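Local coordinates for nisin biosynthesis protein NisC (Lactococcus lactis subsp. lactis, PDB 2G0D) that cyclises dehydrated nisin precursor peptide, adding cysteine thiols to dehydroamino acids to form the thioether rings of the lantibiotic, with a zinc ion in its active site, at residues E30-I41 with I60-L71; A85-R96 with L105-I113. All blocks are in the same frame, centred on the assembly; numbering follows the deposited sequence.

Contact 1: E30-I41 with I60-L71; sequences ELTLSTGLPGII and IDNYIEYIVSKL
The Y63 ring receives L37 over one face: CD2 stands 3.9 Å from the ring centroid and 23° off the normal, which meets the geometry of a CH-pi contact, and it is displaced toward the CG side of the ring. I40 CG2 comes obliquely to Y63 CE2. On the Y66 ring, K70 CG of the same helix lies over one face, offset toward the rim, while the E30 carboxylate lies at the ring edge near the hydroxyl. The other L37 methyl, CD1, meets Y66 CD2 at 3.5 Å, so the two branches of one leucine serve two tyrosines. With CG of Y66 opposite its backbone N (chi1 179°), that ring is carried toward the 3-10 segment 30-31. A salt bridge joins K70 NZ to E30 OE2 at 3.2 Å, its hydrogen bond weak, and closes this polar end; OE2 is modelled too near the Y66 hydroxyl, so its exact place is doubtful. Next to the polar group, L31 CD2 packs on I67 CG2 at 3.7 Å. At the far end I41 is a knob in the hole formed by I60, Y63, I64 and I67: its CG2 faces I60 CG2 at 3.9 Å, and its CD1 approaches I67 CD1 at 3.7 Å. The axes of 37-41 and 60-71 run antiparallel at 157°, 10.0 Å apart. Helix 3-20 adds W15 against L37, I40 and Y63, and its D16 bonds the Y63 hydroxyl; on helix 85-92, I88 touches P38 and I67, and I92 touches I64.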
loop_
_atom_site.group_PDB
_atom_site.type_symbol
_atom_site.label_atom_id
_atom_site.label_comp_id
_atom_site.label_asym_id
_atom_site.label_seq_id
_atom_site.Cartn_x
_atom_site.Cartn_y
_atom_site.Cartn_z
ATOM N N GLU A 30 -15.424 10.459 -1.656
ATOM C CA GLU A 30 -15.004 11.295 -0.538
ATOM C C GLU A 30 -14.781 10.552 0.787
ATOM O O GLU A 30 -14.218 11.106 1.714
ATOM C CB GLU A 30 -15.902 12.525 -0.388
ATOM C CG GLU A 30 -17.278 12.316 0.184
ATOM C CD GLU A 30 -18.127 13.602 0.102
ATOM O OE1 GLU A 30 -17.995 14.378 -0.882
ATOM O OE2 GLU A 30 -18.915 13.836 1.032
ATOM N N LEU A 31 -15.205 9.298 0.861
ATOM C CA LEU A 31 -14.942 8.509 2.061
ATOM C C LEU A 31 -13.776 7.530 1.910
ATOM O O LEU A 31 -13.496 6.765 2.818
ATOM C CB LEU A 31 -16.200 7.779 2.529
ATOM C CG LEU A 31 -17.314 8.734 2.942
ATOM C CD1 LEU A 31 -18.475 8.563 1.980
ATOM C CD2 LEU A 31 -17.764 8.446 4.338
ATOM N N THR A 32 -13.103 7.572 0.762
ATOM C CA THR A 32 -12.029 6.627 0.449
ATOM C C THR A 32 -10.683 7.145 0.939
ATOM O O THR A 32 -10.433 8.345 0.946
ATOM C CB THR A 32 -11.916 6.375 -1.079
ATOM O OG1 THR A 32 -11.453 7.572 -1.731
ATOM C CG2 THR A 32 -13.272 5.941 -1.674
ATOM N N LEU A 33 -9.801 6.233 1.325
ATOM C CA LEU A 33 -8.398 6.597 1.555
ATOM C C LEU A 33 -7.761 7.155 0.269
ATOM O O LEU A 33 -7.006 8.138 0.319
ATOM C CB LEU A 33 -7.601 5.402 2.092
ATOM C CG LEU A 33 -6.070 5.554 2.255
ATOM C CD1 LEU A 33 -5.663 6.802 3.100
ATOM C CD2 LEU A 33 -5.471 4.266 2.849
ATOM N N SER A 34 -8.097 6.557 -0.876
ATOM C CA SER A 34 -7.465 6.908 -2.154
ATOM C C SER A 34 -7.518 8.369 -2.471
ATOM O O SER A 34 -6.486 8.940 -2.856
ATOM C CB SER A 34 -8.132 6.184 -3.329
ATOM O OG SER A 34 -7.785 4.836 -3.284
ATOM N N THR A 35 -8.723 8.948 -2.362
ATOM C CA THR A 35 -8.990 10.311 -2.849
ATOM C C THR A 35 -9.754 11.197 -1.862
ATOM O O THR A 35 -9.919 12.387 -2.106
ATOM C CB THR A 35 -9.826 10.306 -4.168
ATOM O OG1 THR A 35 -11.045 9.596 -3.934
ATOM C CG2 THR A 35 -9.066 9.629 -5.331
ATOM N N GLY A 36 -10.235 10.631 -0.765
ATOM C CA GLY A 36 -11.182 11.347 0.085
ATOM C C GLY A 36 -10.671 11.658 1.479
ATOM O O GLY A 36 -9.449 11.721 1.719
ATOM N N LEU A 37 -11.616 11.826 2.399
ATOM C CA LEU A 37 -11.342 12.377 3.737
ATOM C C LEU A 37 -10.365 11.619 4.644
ATOM O O LEU A 37 -9.621 12.235 5.374
ATOM C CB LEU A 37 -12.648 12.641 4.482
ATOM C CG LEU A 37 -13.370 13.889 3.968
ATOM C CD1 LEU A 37 -14.837 13.908 4.484
ATOM C CD2 LEU A 37 -12.620 15.175 4.387
ATOM N N PRO A 38 -10.400 10.284 4.629
ATOM C CA PRO A 38 -9.396 9.532 5.373
ATOM C C PRO A 38 -7.934 9.950 5.080
ATOM O O PRO A 38 -7.137 10.069 6.023
ATOM C CB PRO A 38 -9.679 8.084 4.941
ATOM C CG PRO A 38 -11.190 8.090 4.705
ATOM C CD PRO A 38 -11.386 9.388 3.971
ATOM N N GLY A 39 -7.581 10.170 3.810
ATOM C CA GLY A 39 -6.225 10.682 3.447
ATOM C C GLY A 39 -5.962 12.079 3.997
ATOM O O GLY A 39 -4.868 12.385 4.486
ATOM N N ILE A 40 -7.000 12.916 3.979
ATOM C CA ILE A 40 -6.905 14.260 4.521
ATOM C C ILE A 40 -6.717 14.270 6.045
ATOM O O ILE A 40 -5.874 15.016 6.559
ATOM C CB ILE A 40 -8.151 15.101 4.146
ATOM C CG1 ILE A 40 -8.382 15.066 2.629
ATOM C CG2 ILE A 40 -7.993 16.532 4.611
ATOM C CD1 ILE A 40 -7.159 15.415 1.757
ATOM N N ILE A 41 -7.512 13.452 6.748
ATOM C CA ILE A 41 -7.392 13.250 8.184
ATOM C C ILE A 41 -5.964 12.814 8.533
ATOM O O ILE A 41 -5.392 13.342 9.475
ATOM C CB ILE A 41 -8.425 12.186 8.687
ATOM C CG1 ILE A 41 -9.860 12.761 8.636
ATOM C CG2 ILE A 41 -8.091 11.703 10.085
ATOM C CD1 ILE A 41 -10.989 11.679 8.679
ATOM N N ILE A 60 -10.304 17.623 11.724
ATOM C CA ILE A 60 -10.308 16.170 11.746
ATOM C C ILE A 60 -11.644 15.689 12.315
ATOM O O ILE A 60 -12.353 14.894 11.671
ATOM C CB ILE A 60 -9.075 15.616 12.511
ATOM C CG1 ILE A 60 -7.817 15.783 11.642
ATOM C CG2 ILE A 60 -9.251 14.124 12.877
ATOM C CD1 ILE A 60 -6.536 15.963 12.432
ATOM N N ASP A 61 -12.012 16.228 13.481
ATOM C CA ASP A 61 -13.244 15.823 14.149
ATOM C C ASP A 61 -14.472 16.195 13.323
ATOM O O ASP A 61 -15.418 15.418 13.247
ATOM C CB ASP A 61 -13.302 16.364 15.574
ATOM C CG ASP A 61 -12.311 15.657 16.508
ATOM O OD1 ASP A 61 -12.085 14.441 16.344
ATOM O OD2 ASP A 61 -11.766 16.317 17.418
ATOM N N ASN A 62 -14.423 17.352 12.663
ATOM C CA ASN A 62 -15.436 17.724 11.691
ATOM C C ASN A 62 -15.573 16.662 10.609
ATOM O O ASN A 62 -16.678 16.202 10.312
ATOM C CB ASN A 62 -15.098 19.077 11.043
ATOM C CG ASN A 62 -15.369 20.246 11.963
ATOM O OD1 ASN A 62 -16.031 20.091 12.997
ATOM N ND2 ASN A 62 -14.851 21.431 11.601
ATOM N N TYR A 63 -14.437 16.284 10.014
ATOM C CA TYR A 63 -14.444 15.355 8.899
ATOM C C TYR A 63 -14.864 13.958 9.372
ATOM O O TYR A 63 -15.516 13.227 8.629
ATOM C CB TYR A 63 -13.070 15.323 8.205
ATOM C CG TYR A 63 -12.600 16.654 7.643
ATOM C CD1 TYR A 63 -13.510 17.676 7.327
ATOM C CD2 TYR A 63 -11.247 16.882 7.402
ATOM C CE1 TYR A 63 -13.083 18.895 6.799
ATOM C CE2 TYR A 63 -10.806 18.080 6.864
ATOM C CZ TYR A 63 -11.728 19.091 6.568
ATOM O OH TYR A 63 -11.284 20.286 6.049
ATOM N N ILE A 64 -14.491 13.598 10.603
ATOM C CA ILE A 64 -14.916 12.327 11.186
ATOM C C ILE A 64 -16.437 12.298 11.408
ATOM O O ILE A 64 -17.118 11.360 10.980
ATOM C CB ILE A 64 -14.163 12.002 12.506
ATOM C CG1 ILE A 64 -12.690 11.651 12.231
ATOM C CG2 ILE A 64 -14.809 10.830 13.211
ATOM C CD1 ILE A 64 -11.827 11.715 13.451
ATOM N N GLU A 65 -16.976 13.320 12.069
ATOM C CA GLU A 65 -18.416 13.384 12.246
ATOM C C GLU A 65 -19.124 13.369 10.892
ATOM O O GLU A 65 -20.125 12.662 10.717
ATOM C CB GLU A 65 -18.845 14.566 13.124
ATOM C CG GLU A 65 -18.669 14.305 14.645
ATOM C CD GLU A 65 -19.245 12.952 15.137
ATOM O OE1 GLU A 65 -20.492 12.853 15.379
ATOM O OE2 GLU A 65 -18.439 11.988 15.309
ATOM N N TYR A 66 -18.575 14.097 9.924
ATOM C CA TYR A 66 -19.110 14.067 8.564
ATOM C C TYR A 66 -19.055 12.659 7.975
ATOM O O TYR A 66 -19.970 12.259 7.269
ATOM C CB TYR A 66 -18.368 15.051 7.670
ATOM C CG TYR A 66 -18.835 15.088 6.242
ATOM C CD1 TYR A 66 -19.852 15.955 5.850
ATOM C CD2 TYR A 66 -18.244 14.276 5.269
ATOM C CE1 TYR A 66 -20.289 16.004 4.526
ATOM C CE2 TYR A 66 -18.648 14.323 3.941
ATOM C CZ TYR A 66 -19.685 15.197 3.573
ATOM O OH TYR A 66 -20.117 15.271 2.260
ATOM N N ILE A 67 -17.980 11.915 8.251
ATOM C CA ILE A 67 -17.891 10.526 7.797
ATOM C C ILE A 67 -18.947 9.602 8.434
ATOM O O ILE A 67 -19.624 8.869 7.708
ATOM C CB ILE A 67 -16.466 9.913 7.971
ATOM C CG1 ILE A 67 -15.477 10.485 6.931
ATOM C CG2 ILE A 67 -16.529 8.394 7.855
ATOM C CD1 ILE A 67 -14.033 10.093 7.195
ATOM N N VAL A 68 -19.083 9.606 9.764
ATOM C CA VAL A 68 -20.085 8.710 10.388
ATOM C C VAL A 68 -21.517 9.028 9.926
ATOM O O VAL A 68 -22.325 8.120 9.692
ATOM C CB VAL A 68 -19.928 8.483 11.959
ATOM C CG1 VAL A 68 -18.875 9.385 12.606
ATOM C CG2 VAL A 68 -21.286 8.548 12.706
ATOM N N SER A 69 -21.801 10.310 9.731
ATOM C CA SER A 69 -23.095 10.734 9.218
ATOM C C SER A 69 -23.397 10.137 7.842
ATOM O O SER A 69 -24.540 9.729 7.573
ATOM C CB SER A 69 -23.169 12.254 9.168
ATOM O OG SER A 69 -24.008 12.661 8.110
ATOM N N LYS A 70 -22.377 10.085 6.981
ATOM C CA LYS A 70 -22.530 9.527 5.631
ATOM C C LYS A 70 -22.630 8.010 5.648
ATOM O O LYS A 70 -23.297 7.426 4.791
ATOM C CB LYS A 70 -21.370 9.939 4.719
ATOM C CG LYS A 70 -21.363 11.400 4.312
ATOM C CD LYS A 70 -22.663 11.793 3.630
ATOM C CE LYS A 70 -22.671 13.260 3.286
ATOM N NZ LYS A 70 -21.907 13.451 2.032
ATOM N N LEU A 71 -21.941 7.390 6.608
ATOM C CA LEU A 71 -21.944 5.942 6.799
ATOM C C LEU A 71 -23.300 5.512 7.312
ATOM O O LEU A 71 -23.853 4.523 6.848
ATOM C CB LEU A 71 -20.874 5.501 7.812
ATOM C CG LEU A 71 -19.378 5.422 7.454
ATOM C CD1 LEU A 71 -18.570 4.839 8.607
ATOM C CD2 LEU A 71 -19.133 4.632 6.183
#

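Contact 2: A85-R96 with L105-I113; sequences AAGIALSILHLR and LLDSLNRYI
An antiparallel pair of helices from the alpha toroid, 85-92 on the side nearer the centre of the chain and 105-113 outside it, meets through A85 and A89 against L109 and L106. The axes are 9.4 Å apart with their directions at 153°, and the small alanines let the larger side chains of 105-113 reach the opposing backbone. L106 shows this: CD2 lies 3.4 Å from the carbonyl O of A89, while CD1 touches R96 CB at 3.6 Å. L109 divides its methyls similarly, CD1 against A89 and CD2 against A85. A85 CB also lies at the edge of the Y112 ring, near its plane, and 3.7 Å from I113 CG1. I92 holds its CG1 between backbone N and carbonyl carbon (chi1 69°); the I92 and L105 side chains cross at about a right angle, with I92 CD1 3.5 Å from L105 CD2, a mark of tight packing. At the C-terminal end of segment 85-96, the extended R96 side chain passes L106 and grips D107 end-on. NH1 and NH2 both donate to D107 OD1, at 3.0 and 2.9 Å. OD1 lies in the guanidinium plane, but the carboxylate is turned 55° from it: NH2 meets the syn lone pair of OD1, whereas NH1 comes from above the carboxylate plane. Y146 of helix 140-147 packs on A89, L106 and I113, and its hydroxyl bonds N110 OD1. A largely apolar antiparallel interface between an inner and an outer helix is characteristic of the alpha/alpha-toroid fold of LanC-like cyclases.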
loop_
_atom_site.group_PDB
_atom_site.type_symbol
_atom_site.label_atom_id
_atom_site.label_comp_id
_atom_site.label_asym_id
_atom_site.label_seq_id
_atom_site.Cartn_x
_atom_site.Cartn_y
_atom_site.Cartn_z
ATOM N N ALA A 85 -13.911 0.275 4.604
ATOM C CA ALA A 85 -13.805 0.450 6.056
ATOM C C ALA A 85 -12.390 0.431 6.626
ATOM O O ALA A 85 -12.113 1.166 7.578
ATOM C CB ALA A 85 -14.710 -0.574 6.803
ATOM N N ALA A 86 -11.498 -0.409 6.086
ATOM C CA ALA A 86 -10.117 -0.494 6.617
ATOM C C ALA A 86 -9.336 0.816 6.429
ATOM O O ALA A 86 -8.573 1.214 7.320
ATOM C CB ALA A 86 -9.344 -1.704 6.048
ATOM N N GLY A 87 -9.547 1.507 5.306
ATOM C CA GLY A 87 -8.919 2.840 5.105
ATOM C C GLY A 87 -9.461 3.906 6.050
ATOM O O GLY A 87 -8.710 4.739 6.566
ATOM N N ILE A 88 -10.768 3.890 6.287
ATOM C CA ILE A 88 -11.376 4.814 7.235
ATOM C C ILE A 88 -10.876 4.540 8.649
ATOM O O ILE A 88 -10.488 5.477 9.373
ATOM C CB ILE A 88 -12.930 4.754 7.195
ATOM C CG1 ILE A 88 -13.448 5.078 5.785
ATOM C CG2 ILE A 88 -13.517 5.708 8.232
ATOM C CD1 ILE A 88 -14.948 4.786 5.563
ATOM N N ALA A 89 -10.867 3.260 9.041
ATOM C CA ALA A 89 -10.333 2.864 10.350
ATOM C C ALA A 89 -8.855 3.206 10.510
ATOM O O ALA A 89 -8.460 3.700 11.569
ATOM C CB ALA A 89 -10.586 1.385 10.629
ATOM N N LEU A 90 -8.034 2.927 9.494
ATOM C CA LEU A 90 -6.625 3.312 9.558
ATOM C C LEU A 90 -6.460 4.806 9.821
ATOM O O LEU A 90 -5.594 5.213 10.635
ATOM C CB LEU A 90 -5.864 2.944 8.260
ATOM C CG LEU A 90 -4.334 3.175 8.278
ATOM C CD1 LEU A 90 -3.669 2.190 9.210
ATOM C CD2 LEU A 90 -3.774 3.069 6.889
ATOM N N SER A 91 -7.287 5.629 9.150
ATOM C CA SER A 91 -7.144 7.083 9.235
ATOM C C SER A 91 -7.392 7.654 10.656
ATOM O O SER A 91 -6.895 8.758 10.997
ATOM C CB SER A 91 -7.999 7.781 8.177
ATOM O OG SER A 91 -9.393 7.779 8.498
ATOM N N ILE A 92 -8.121 6.899 11.499
ATOM C CA ILE A 92 -8.410 7.353 12.873
ATOM C C ILE A 92 -7.847 6.440 13.970
ATOM O O ILE A 92 -8.040 6.679 15.161
ATOM C CB ILE A 92 -9.940 7.569 13.109
ATOM C CG1 ILE A 92 -10.684 6.219 13.096
ATOM C CG2 ILE A 92 -10.536 8.537 12.072
ATOM C CD1 ILE A 92 -12.191 6.337 13.348
ATOM N N LEU A 93 -7.164 5.381 13.574
ATOM C CA LEU A 93 -6.686 4.366 14.534
ATOM C C LEU A 93 -5.903 4.961 15.727
ATOM O O LEU A 93 -6.123 4.554 16.872
ATOM C CB LEU A 93 -5.863 3.276 13.817
ATOM C CG LEU A 93 -5.355 2.139 14.710
ATOM C CD1 LEU A 93 -6.505 1.406 15.403
ATOM C CD2 LEU A 93 -4.528 1.175 13.916
ATOM N N HIS A 94 -5.026 5.936 15.465
ATOM C CA HIS A 94 -4.213 6.603 16.524
ATOM C C HIS A 94 -5.034 7.353 17.583
ATOM O O HIS A 94 -4.520 7.698 18.643
ATOM C CB HIS A 94 -3.259 7.596 15.894
ATOM C CG HIS A 94 -3.960 8.699 15.178
ATOM N ND1 HIS A 94 -4.576 8.506 13.964
ATOM C CD2 HIS A 94 -4.169 9.992 15.515
ATOM C CE1 HIS A 94 -5.130 9.638 13.575
ATOM N NE2 HIS A 94 -4.906 10.554 14.502
ATOM N N LEU A 95 -6.312 7.564 17.299
ATOM C CA LEU A 95 -7.204 8.279 18.201
ATOM C C LEU A 95 -8.013 7.346 19.121
ATOM O O LEU A 95 -8.743 7.824 19.989
ATOM C CB LEU A 95 -8.142 9.143 17.389
ATOM C CG LEU A 95 -7.542 10.345 16.630
ATOM C CD1 LEU A 95 -8.542 10.920 15.625
ATOM C CD2 LEU A 95 -7.099 11.429 17.605
ATOM N N ARG A 96 -7.860 6.033 18.910
ATOM C CA ARG A 96 -8.562 4.987 19.653
ATOM C C ARG A 96 -8.733 5.264 21.149
ATOM O O ARG A 96 -9.853 5.217 21.660
ATOM C CB ARG A 96 -7.922 3.602 19.433
ATOM C CG ARG A 96 -8.774 2.463 20.040
ATOM C CD ARG A 96 -8.429 1.038 19.564
ATOM N NE ARG A 96 -9.237 0.059 20.310
ATOM C CZ ARG A 96 -10.425 -0.427 19.933
ATOM N NH1 ARG A 96 -10.986 -0.074 18.772
ATOM N NH2 ARG A 96 -11.069 -1.281 20.735
ATOM N N LEU A 105 -16.449 3.993 17.141
ATOM C CA LEU A 105 -16.394 3.962 15.683
ATOM C C LEU A 105 -15.464 2.866 15.158
ATOM O O LEU A 105 -15.824 2.139 14.238
ATOM C CB LEU A 105 -15.988 5.334 15.126
ATOM C CG LEU A 105 -15.947 5.510 13.598
ATOM C CD1 LEU A 105 -17.287 5.059 12.920
ATOM C CD2 LEU A 105 -15.605 6.948 13.224
ATOM N N LEU A 106 -14.270 2.746 15.734
ATOM C CA LEU A 106 -13.294 1.734 15.285
ATOM C C LEU A 106 -13.828 0.293 15.469
ATOM O O LEU A 106 -13.667 -0.538 14.581
ATOM C CB LEU A 106 -11.942 1.921 15.992
ATOM C CG LEU A 106 -11.091 3.105 15.479
ATOM C CD1 LEU A 106 -10.016 3.552 16.481
ATOM C CD2 LEU A 106 -10.428 2.725 14.145
ATOM N N ASP A 107 -14.473 0.027 16.609
ATOM C CA ASP A 107 -15.102 -1.275 16.884
ATOM C C ASP A 107 -16.158 -1.663 15.850
ATOM O O ASP A 107 -16.177 -2.799 15.384
ATOM C CB ASP A 107 -15.711 -1.307 18.299
ATOM C CG ASP A 107 -14.656 -1.367 19.390
ATOM O OD1 ASP A 107 -13.473 -1.665 19.082
ATOM O OD2 ASP A 107 -14.999 -1.105 20.560
ATOM N N SER A 108 -17.019 -0.708 15.495
ATOM C CA SER A 108 -18.001 -0.883 14.421
ATOM C C SER A 108 -17.336 -1.210 13.104
ATOM O O SER A 108 -17.734 -2.144 12.402
ATOM C CB SER A 108 -18.824 0.384 14.229
ATOM O OG SER A 108 -19.431 0.734 15.442
ATOM N N LEU A 109 -16.336 -0.414 12.762
ATOM C CA LEU A 109 -15.581 -0.639 11.527
ATOM C C LEU A 109 -14.971 -2.031 11.508
ATOM O O LEU A 109 -15.093 -2.734 10.526
ATOM C CB LEU A 109 -14.529 0.458 11.316
ATOM C CG LEU A 109 -15.099 1.840 10.994
ATOM C CD1 LEU A 109 -14.065 2.915 11.209
ATOM C CD2 LEU A 109 -15.676 1.891 9.579
ATOM N N ASN A 110 -14.339 -2.429 12.607
ATOM C CA ASN A 110 -13.693 -3.748 12.730
ATOM C C ASN A 110 -14.651 -4.936 12.581
ATOM O O ASN A 110 -14.356 -5.912 11.882
ATOM C CB ASN A 110 -12.941 -3.838 14.061
ATOM C CG ASN A 110 -11.739 -2.892 14.130
ATOM O OD1 ASN A 110 -11.277 -2.387 13.110
ATOM N ND2 ASN A 110 -11.225 -2.664 15.345
ATOM N N ARG A 111 -15.806 -4.852 13.249
ATOM C CA ARG A 111 -16.834 -5.878 13.130
ATOM C C ARG A 111 -17.372 -5.920 11.705
ATOM O O ARG A 111 -17.544 -6.992 11.135
ATOM C CB ARG A 111 -17.971 -5.668 14.159
ATOM C CG ARG A 111 -17.528 -5.741 15.651
ATOM C CD ARG A 111 -16.191 -6.537 15.906
ATOM N NE ARG A 111 -15.964 -6.778 17.333
ATOM C CZ ARG A 111 -16.017 -7.971 17.933
ATOM N NH1 ARG A 111 -16.240 -9.090 17.239
ATOM N NH2 ARG A 111 -15.828 -8.053 19.248
ATOM N N TYR A 112 -17.601 -4.764 11.099
ATOM C CA TYR A 112 -17.997 -4.776 9.701
ATOM C C TYR A 112 -16.909 -5.412 8.830
ATOM O O TYR A 112 -17.210 -6.230 7.959
ATOM C CB TYR A 112 -18.426 -3.390 9.159
ATOM C CG TYR A 112 -18.574 -3.434 7.638
ATOM C CD1 TYR A 112 -19.692 -4.027 7.019
ATOM C CD2 TYR A 112 -17.561 -2.958 6.823
ATOM C CE1 TYR A 112 -19.786 -4.087 5.609
ATOM C CE2 TYR A 112 -17.651 -3.023 5.444
ATOM C CZ TYR A 112 -18.737 -3.582 4.844
ATOM O OH TYR A 112 -18.747 -3.607 3.458
ATOM N N ILE A 113 -15.648 -5.052 9.078
ATOM C CA ILE A 113 -14.544 -5.607 8.301
ATOM C C ILE A 113 -14.480 -7.132 8.394
ATOM O O ILE A 113 -14.339 -7.803 7.366
ATOM C CB ILE A 113 -13.162 -5.005 8.686
ATOM C CG1 ILE A 113 -13.055 -3.536 8.238
ATOM C CG2 ILE A 113 -12.046 -5.825 8.029
ATOM C CD1 ILE A 113 -11.935 -2.712 8.937
#

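Contacts 1 and 2 are both largely buried and lie on the same side of the chain's centre, with their own centres 12 Å apart. They follow in series along the sequence, and each pairs a helix nearer the centre with an antiparallel one farther out. Contact 1 brings a tyrosine face and a knob-into-hole isoleucine into its core; contact 2 relies on alanines and leucines at a slightly closer axis spacing. Each has a charged pair toward one end: weakly hydrogen-bonded and uncertain in position for E30 with K70, two short, somewhat bent bonds to a single oxygen for R96 with D107. Their seam is packing, as I64 CD1 to I92 CG2 at 3.7 Å attests, joining them in one toroid wall.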